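Local coordinates for uncharacterized protein (Bacteroides ovatus, PDB 4IRT) that is of unknown function but is a putative neuraminidase built on a BNR-repeat-like beta-propeller, at residues Q253-A258 against R316-V321; G324-I329 against T345-S350; F23-L28 against E128-S133. All blocks are in the same frame, centred on the assembly; numbering follows the deposited sequence.

Contacts 1 and 3 lie near the middle of a propeller of four-stranded antiparallel blades, contact 2 about 20 Å from the centre of the chain. In contact 1 the strands 255-258 and 318-322 that begin two successive blades run alongside each other. Contact 2 continues outward from it in the second of these blades: strand 325-330 pairs with 318-322, Arg318 O lying 2.8 Å from Ile329 N, and the centres of the two contacts are about 13 Å apart. Contact 3, also about 13 Å from contact 1 between centres, joins segment 23-28, the loop leading into strand 28-31, to strand 124-131. Arg318 NH2 reaches Arg24 O at 2.8 Å to connect contacts 1 and 3. Contacts 2 and 3 do not touch.

Contact 1: residues Q253-A258 against R316-V321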
# COMPACT_ATOMS: atom_id res chain seq x y z
N GLN A 253 0.48 8.47 -3.68
CA GLN A 253 -0.06 7.21 -3.18
C GLN A 253 0.95 6.10 -3.45
O GLN A 253 0.79 5.33 -4.40
CB GLN A 253 -1.41 6.92 -3.82
CG GLN A 253 -2.15 5.75 -3.23
CD GLN A 253 -3.57 5.69 -3.71
OE1 GLN A 253 -3.84 5.92 -4.88
NE2 GLN A 253 -4.47 5.34 -2.83
N THR A 254 2.01 6.04 -2.64
CA THR A 254 3.05 5.03 -2.82
C THR A 254 3.01 4.10 -1.61
O THR A 254 1.96 3.52 -1.32
CB THR A 254 4.44 5.64 -3.10
OG1 THR A 254 4.84 6.48 -2.01
CG2 THR A 254 4.42 6.45 -4.41
N SER A 255 4.12 3.96 -0.89
CA SER A 255 4.17 3.04 0.23
C SER A 255 5.31 3.43 1.15
O SER A 255 6.18 4.26 0.80
CB SER A 255 4.34 1.58 -0.26
OG SER A 255 5.69 1.34 -0.70
N MSE A 256 5.27 2.91 2.36
CA MSE A 256 6.32 3.15 3.35
C MSE A 256 6.52 1.96 4.26
O MSE A 256 5.71 1.03 4.33
CB MSE A 256 6.01 4.43 4.14
CG MSE A 256 4.88 4.26 5.10
SE MSE A 256 4.70 5.88 6.21
CE MSE A 256 6.50 6.15 6.84
N SER A 257 7.65 1.96 4.94
CA SER A 257 7.99 0.91 5.86
C SER A 257 8.77 1.50 7.04
O SER A 257 8.93 2.71 7.15
CB SER A 257 8.80 -0.19 5.16
OG SER A 257 8.72 -1.44 5.83
N ALA A 258 9.24 0.61 7.90
CA ALA A 258 10.07 0.97 9.02
C ALA A 258 10.97 -0.21 9.36
O ALA A 258 10.66 -1.37 9.06
CB ALA A 258 9.21 1.32 10.21
N ARG A 316 4.65 2.38 -9.01
CA ARG A 316 4.93 2.87 -7.68
C ARG A 316 5.51 1.70 -6.84
O ARG A 316 5.13 0.55 -7.00
CB ARG A 316 3.67 3.43 -7.06
CG ARG A 316 3.25 4.70 -7.77
CD ARG A 316 1.90 5.19 -7.34
NE ARG A 316 0.87 4.27 -7.79
CZ ARG A 316 -0.43 4.53 -7.75
NH1 ARG A 316 -0.87 5.67 -7.25
NH2 ARG A 316 -1.29 3.62 -8.17
N PRO A 317 6.49 2.00 -5.98
CA PRO A 317 7.28 0.95 -5.38
C PRO A 317 6.86 0.45 -4.01
O PRO A 317 6.08 1.10 -3.29
CB PRO A 317 8.66 1.61 -5.29
CG PRO A 317 8.34 3.03 -4.98
CD PRO A 317 7.13 3.33 -5.85
N ARG A 318 7.42 -0.69 -3.64
CA ARG A 318 7.34 -1.20 -2.26
C ARG A 318 8.76 -1.47 -1.76
O ARG A 318 9.67 -1.66 -2.57
CB ARG A 318 6.54 -2.51 -2.15
CG ARG A 318 5.05 -2.43 -2.47
CD ARG A 318 4.25 -2.12 -1.25
NE ARG A 318 2.79 -2.11 -1.39
CZ ARG A 318 1.97 -2.81 -0.62
NH1 ARG A 318 2.43 -3.67 0.30
NH2 ARG A 318 0.67 -2.68 -0.78
N ILE A 319 8.92 -1.48 -0.44
CA ILE A 319 10.21 -1.74 0.20
C ILE A 319 10.03 -2.60 1.44
O ILE A 319 9.00 -2.54 2.14
CB ILE A 319 10.92 -0.44 0.63
CG1 ILE A 319 9.97 0.49 1.41
CG2 ILE A 319 11.55 0.28 -0.55
CD1 ILE A 319 10.69 1.66 2.07
N VAL A 320 11.06 -3.38 1.74
CA VAL A 320 11.23 -3.90 3.10
C VAL A 320 12.66 -3.59 3.55
O VAL A 320 13.56 -3.47 2.71
CB VAL A 320 10.90 -5.40 3.23
CG1 VAL A 320 9.41 -5.64 2.94
CG2 VAL A 320 11.81 -6.26 2.36
N VAL A 321 12.81 -3.42 4.86
CA VAL A 321 14.07 -3.03 5.44
C VAL A 321 14.48 -3.99 6.57
O VAL A 321 13.64 -4.47 7.34
CB VAL A 321 14.00 -1.60 5.97
CG1 VAL A 321 15.37 -1.09 6.45
CG2 VAL A 321 13.46 -0.67 4.90
O HOH W 1 6.56 -0.69 0.97
O HOH W 2 7.27 -2.92 4.25
O HOH W 3 10.63 -3.24 6.77
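Arg316 crosses Gln253 at a slant, its guanidinium plane turned 80° from the Gln253 amide. Arg316 CD lies 3.1 Å from Gln253 O, and the arginine's NH1 comes within 3.7 Å of Gln253 CB. A bend at chi3 (-68°) directs NE to a salt bridge with Glu366, while NH1 bonds to Asn252 O. Thr254 offers its methyl CG2 to Arg316 CG at 4.0 Å. An alanine at Arg316 would probably leave Glu366 without its charged mate and open a gap beside Gln253 and Thr254.

Further along, Ser255 points at the other strand, and its OG donates to Pro317 O at 2.6 Å, tilted 20° from the carbonyl plane. The same OG accepts from a water that in turn takes the N-H of Ile319, the water lying 2.9 Å from Ile319 N. Ser257 places CB 4.0 Å from Ile319 CG1, and its OG meets two waters, one donating to Ile319 O at 2.8 Å, the other accepting from Val321 N.

The strands run parallel, yet no direct backbone hydrogen bond joins them. Small serines suit this seam between the innermost strands of two propeller blades: each hydroxyl, with its waters, satisfies buried peptide groups that a sheet partner would otherwise meet.

Contact 2: residues G324-I329 against T345-S350; sequences GEVFYI and TDVGTS
Gly324 and Val347 share the one hydrogen bond between these segments: Val347 N donates to Gly324 O at 3.0 Å, somewhat bent, with an N-H...O angle of 140°. Beside it, Glu325 CA makes a CA-H...O contact of 3.3 Å with Thr345 O. Gly324 has a positive phi of 91°, at which a CB would be jammed against the preceding carbonyl, hence the glycine.

The apolar part is a valine pair. Val326 CG2 meets Val347 CB at 3.8 Å, the two branched side chains crossing at an angle, with CG2 of each 4.0 Å apart. Val347 CG1, between its backbone N and carbonyl carbon (chi1 63°), lies 3.6 Å from Gly324 O.

Polar bonds inside 345-350 give the loop its shape. Asp346 O accepts from the backbone N of both Thr349 and Ser350, Asp346 N donates to Ser350 OG at 2.9 Å, and Thr349 OG1 gives its proton to the anti lone pair of Asp346 OD2 at 3.0 Å. Outside the loop, Glu325 OE2 is hydrogen-bonded to His343 NE2 on strand 340-344.

The loop thus comes back beside the start of strand 325-330 as it links strands 340-344 and 353-356 of the same blade. Both valines touch Ile282 of strand 278-285, and Gly348 O accepts from Arg293, so this corner also abuts the preceding blade.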
# COMPACT_ATOMS: atom_id res chain seq x y z
N GLY A 324 18.88 -1.16 8.07
CA GLY A 324 19.59 -0.37 7.08
C GLY A 324 19.68 -1.02 5.70
O GLY A 324 19.90 -0.34 4.71
N GLU A 325 19.50 -2.34 5.64
CA GLU A 325 19.53 -3.06 4.38
C GLU A 325 18.14 -2.94 3.74
O GLU A 325 17.13 -3.12 4.39
CB GLU A 325 19.93 -4.49 4.60
CG GLU A 325 19.90 -5.34 3.37
CD GLU A 325 20.44 -6.73 3.62
OE1 GLU A 325 20.40 -7.23 4.77
OE2 GLU A 325 20.89 -7.34 2.65
N VAL A 326 18.10 -2.60 2.46
CA VAL A 326 16.85 -2.31 1.78
C VAL A 326 16.68 -3.17 0.54
O VAL A 326 17.58 -3.29 -0.29
CB VAL A 326 16.79 -0.82 1.36
CG1 VAL A 326 15.53 -0.54 0.56
CG2 VAL A 326 16.86 0.09 2.57
N PHE A 327 15.47 -3.74 0.42
CA PHE A 327 15.02 -4.41 -0.78
C PHE A 327 13.86 -3.58 -1.35
O PHE A 327 12.82 -3.43 -0.70
CB PHE A 327 14.54 -5.81 -0.42
CG PHE A 327 15.60 -6.61 0.26
CD1 PHE A 327 15.78 -6.51 1.63
CD2 PHE A 327 16.44 -7.44 -0.47
CE1 PHE A 327 16.77 -7.24 2.28
CE2 PHE A 327 17.44 -8.16 0.18
CZ PHE A 327 17.61 -8.05 1.55
N TYR A 328 14.05 -3.12 -2.58
CA TYR A 328 13.20 -2.11 -3.22
C TYR A 328 12.61 -2.71 -4.50
O TYR A 328 13.32 -3.01 -5.46
CB TYR A 328 14.07 -0.91 -3.53
CG TYR A 328 13.38 0.39 -3.90
CD1 TYR A 328 12.81 0.56 -5.16
CD2 TYR A 328 13.37 1.48 -3.02
CE1 TYR A 328 12.22 1.73 -5.51
CE2 TYR A 328 12.77 2.67 -3.37
CZ TYR A 328 12.19 2.78 -4.61
OH TYR A 328 11.63 3.99 -4.97
N ILE A 329 11.29 -2.91 -4.48
CA ILE A 329 10.58 -3.63 -5.53
C ILE A 329 9.87 -2.65 -6.48
O ILE A 329 9.20 -1.70 -6.03
CB ILE A 329 9.57 -4.62 -4.94
CG1 ILE A 329 10.22 -5.52 -3.88
CG2 ILE A 329 8.97 -5.47 -6.04
CD1 ILE A 329 11.35 -6.39 -4.41
N THR A 345 22.98 -2.88 0.63
CA THR A 345 23.38 -3.43 1.92
C THR A 345 23.22 -2.39 3.04
O THR A 345 22.82 -2.73 4.17
CB THR A 345 24.83 -3.91 1.83
OG1 THR A 345 24.87 -4.98 0.89
CG2 THR A 345 25.32 -4.43 3.17
N ASP A 346 23.56 -1.16 2.70
CA ASP A 346 23.48 -0.01 3.59
C ASP A 346 22.88 1.13 2.79
O ASP A 346 23.46 1.61 1.80
CB ASP A 346 24.87 0.42 4.11
CG ASP A 346 24.77 1.52 5.17
OD1 ASP A 346 24.02 1.35 6.16
OD2 ASP A 346 25.42 2.54 4.99
N VAL A 347 21.69 1.54 3.22
CA VAL A 347 20.90 2.53 2.50
C VAL A 347 21.65 3.85 2.25
O VAL A 347 21.59 4.43 1.15
CB VAL A 347 19.54 2.74 3.23
CG1 VAL A 347 19.73 3.30 4.63
CG2 VAL A 347 18.61 3.63 2.40
N GLY A 348 22.41 4.27 3.25
CA GLY A 348 23.15 5.52 3.22
C GLY A 348 24.28 5.53 2.21
O GLY A 348 24.48 6.54 1.54
N THR A 349 25.01 4.41 2.05
CA THR A 349 26.26 4.42 1.25
C THR A 349 26.40 3.42 0.11
O THR A 349 27.21 3.66 -0.78
CB THR A 349 27.50 4.24 2.14
OG1 THR A 349 27.43 2.98 2.84
CG2 THR A 349 27.59 5.39 3.14
N SER A 350 25.65 2.33 0.11
CA SER A 350 25.81 1.34 -0.94
C SER A 350 25.34 1.81 -2.30
O SER A 350 24.37 2.56 -2.44
CB SER A 350 25.02 0.07 -0.62
OG SER A 350 25.44 -0.53 0.58

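Contact 3: residues F23-L28 against E128-S133; sequences FRNNSL and EFYPLS
Asn25 and Phe129 meet through the backbone: Phe129 N donates to Asn25 O at 2.9 Å, almost straight at 171° and nearly along the C=O axis. The same oxygen lies 3.7 Å from Phe129 CB and at the edge of that ring. With CG anti to its own carbonyl carbon (chi1 -77°), Asn25 lies alongside Glu128, both side chains pointing the same way, with CB atoms 3.9 Å apart and Glu128 CG 4.0 Å from Asn25 ND2. The short asparagine suits this place: its CB packs against Glu128 CB while its amide turns back, by a weak bond from ND2, to Phe23 O.

A water forms the second link. It donates to both Asn26 OD1 and Phe129 O, each at 2.7 Å. The other branch of the Asn26 amide, ND2, donates to Leu28 O at 3.0 Å and also bonds to Thr371. The peptide bond between Asn25 and Asn26 is cis, which puts a kink in the chain between the two asparagines that carry the contact.

Farther out, Asn25 N bonds to Ser77 OG, and Asn26 pairs through its backbone with Met78, which ties the loop to strand 76-80. Glu128 and Tyr130 pair with Val140 and Leu138 in their own blade, and the Phe129 ring meets that of Phe139.

Asparagine suits position 26 because its amide can accept from the water at one branch and donate at the other, and these bonds fix which way round it sits. A single direct hydrogen bond and a bridging water therefore hold the loop to the edge strand 124-131, supplying partners to the buried peptide groups of Phe129.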
# COMPACT_ATOMS: atom_id res chain seq x y z
N PHE A 23 -1.48 0.12 -3.63
CA PHE A 23 -2.24 0.50 -2.46
C PHE A 23 -3.23 -0.59 -1.99
O PHE A 23 -4.11 -0.33 -1.19
CB PHE A 23 -2.93 1.86 -2.63
CG PHE A 23 -3.78 1.98 -3.85
CD1 PHE A 23 -5.10 1.57 -3.85
CD2 PHE A 23 -3.28 2.57 -5.01
CE1 PHE A 23 -5.88 1.68 -4.98
CE2 PHE A 23 -4.05 2.70 -6.15
CZ PHE A 23 -5.35 2.25 -6.13
N ARG A 24 -3.05 -1.81 -2.46
CA ARG A 24 -3.71 -2.95 -1.84
C ARG A 24 -3.05 -3.26 -0.50
O ARG A 24 -1.89 -3.67 -0.44
CB ARG A 24 -3.67 -4.14 -2.79
CG ARG A 24 -4.42 -3.88 -4.10
CD ARG A 24 -4.83 -5.17 -4.85
NE ARG A 24 -5.63 -6.05 -4.00
CZ ARG A 24 -5.73 -7.37 -4.08
NH1 ARG A 24 -5.20 -8.08 -5.10
NH2 ARG A 24 -6.45 -8.02 -3.17
N ASN A 25 -3.78 -3.03 0.58
CA ASN A 25 -3.24 -3.14 1.94
C ASN A 25 -4.21 -3.98 2.76
O ASN A 25 -5.02 -3.41 3.53
CB ASN A 25 -3.07 -1.73 2.55
CG ASN A 25 -1.82 -1.02 2.00
OD1 ASN A 25 -0.70 -1.43 2.27
ND2 ASN A 25 -2.02 0.00 1.23
N ASN A 26 -4.18 -5.32 2.64
CA ASN A 26 -3.24 -6.13 1.87
C ASN A 26 -3.92 -6.99 0.80
O ASN A 26 -5.15 -7.27 0.85
CB ASN A 26 -2.56 -7.12 2.82
CG ASN A 26 -1.48 -6.50 3.65
OD1 ASN A 26 -1.49 -5.29 3.93
ND2 ASN A 26 -0.55 -7.33 4.09
N SER A 27 -3.15 -7.35 -0.20
CA SER A 27 -3.56 -8.38 -1.13
C SER A 27 -3.20 -9.77 -0.61
O SER A 27 -3.83 -10.75 -0.97
CB SER A 27 -2.87 -8.16 -2.48
OG SER A 27 -1.46 -8.18 -2.34
N LEU A 28 -2.17 -9.82 0.23
CA LEU A 28 -1.53 -11.06 0.68
C LEU A 28 -1.09 -10.85 2.13
O LEU A 28 -0.48 -9.82 2.47
CB LEU A 28 -0.32 -11.32 -0.21
CG LEU A 28 0.51 -12.59 -0.14
CD1 LEU A 28 -0.31 -13.78 -0.60
CD2 LEU A 28 1.75 -12.42 -1.01
N GLU A 128 -7.83 0.60 3.41
CA GLU A 128 -6.55 0.05 3.87
C GLU A 128 -6.66 -0.44 5.30
O GLU A 128 -7.20 0.28 6.14
CB GLU A 128 -5.43 1.12 3.87
CG GLU A 128 -5.22 1.93 2.61
CD GLU A 128 -4.42 3.22 2.88
OE1 GLU A 128 -3.59 3.27 3.81
OE2 GLU A 128 -4.65 4.24 2.21
N PHE A 129 -6.11 -1.63 5.57
CA PHE A 129 -6.04 -2.22 6.89
C PHE A 129 -4.58 -2.28 7.37
O PHE A 129 -3.68 -2.51 6.57
CB PHE A 129 -6.58 -3.64 6.90
CG PHE A 129 -8.07 -3.76 6.73
CD1 PHE A 129 -8.93 -3.57 7.80
CD2 PHE A 129 -8.61 -4.13 5.50
CE1 PHE A 129 -10.30 -3.68 7.63
CE2 PHE A 129 -9.96 -4.26 5.34
CZ PHE A 129 -10.81 -4.05 6.42
N TYR A 130 -4.38 -2.15 8.68
CA TYR A 130 -3.08 -2.33 9.33
C TYR A 130 -3.33 -3.00 10.66
O TYR A 130 -4.28 -2.66 11.38
CB TYR A 130 -2.36 -0.99 9.54
CG TYR A 130 -2.26 -0.18 8.28
CD1 TYR A 130 -1.21 -0.36 7.39
CD2 TYR A 130 -3.27 0.74 7.93
CE1 TYR A 130 -1.13 0.35 6.21
CE2 TYR A 130 -3.21 1.44 6.74
CZ TYR A 130 -2.14 1.24 5.89
OH TYR A 130 -2.07 1.93 4.71
N PRO A 131 -2.46 -3.96 11.02
CA PRO A 131 -2.60 -4.61 12.31
C PRO A 131 -1.93 -3.82 13.43
O PRO A 131 -0.85 -3.27 13.23
CB PRO A 131 -1.86 -5.93 12.09
CG PRO A 131 -0.73 -5.53 11.23
CD PRO A 131 -1.27 -4.45 10.30
N LEU A 132 -2.56 -3.78 14.59
CA LEU A 132 -2.05 -3.06 15.75
C LEU A 132 -1.59 -4.10 16.75
O LEU A 132 -1.98 -5.27 16.68
CB LEU A 132 -3.16 -2.23 16.39
CG LEU A 132 -3.74 -1.12 15.49
CD1 LEU A 132 -4.87 -0.43 16.23
CD2 LEU A 132 -2.64 -0.14 15.08
N SER A 133 -0.77 -3.66 17.70
CA SER A 133 -0.31 -4.56 18.77
C SER A 133 -1.50 -5.12 19.53
O SER A 133 -2.49 -4.43 19.74
CB SER A 133 0.63 -3.82 19.72
OG SER A 133 1.91 -3.79 19.15
O HOH W 4 -1.24 -3.37 5.78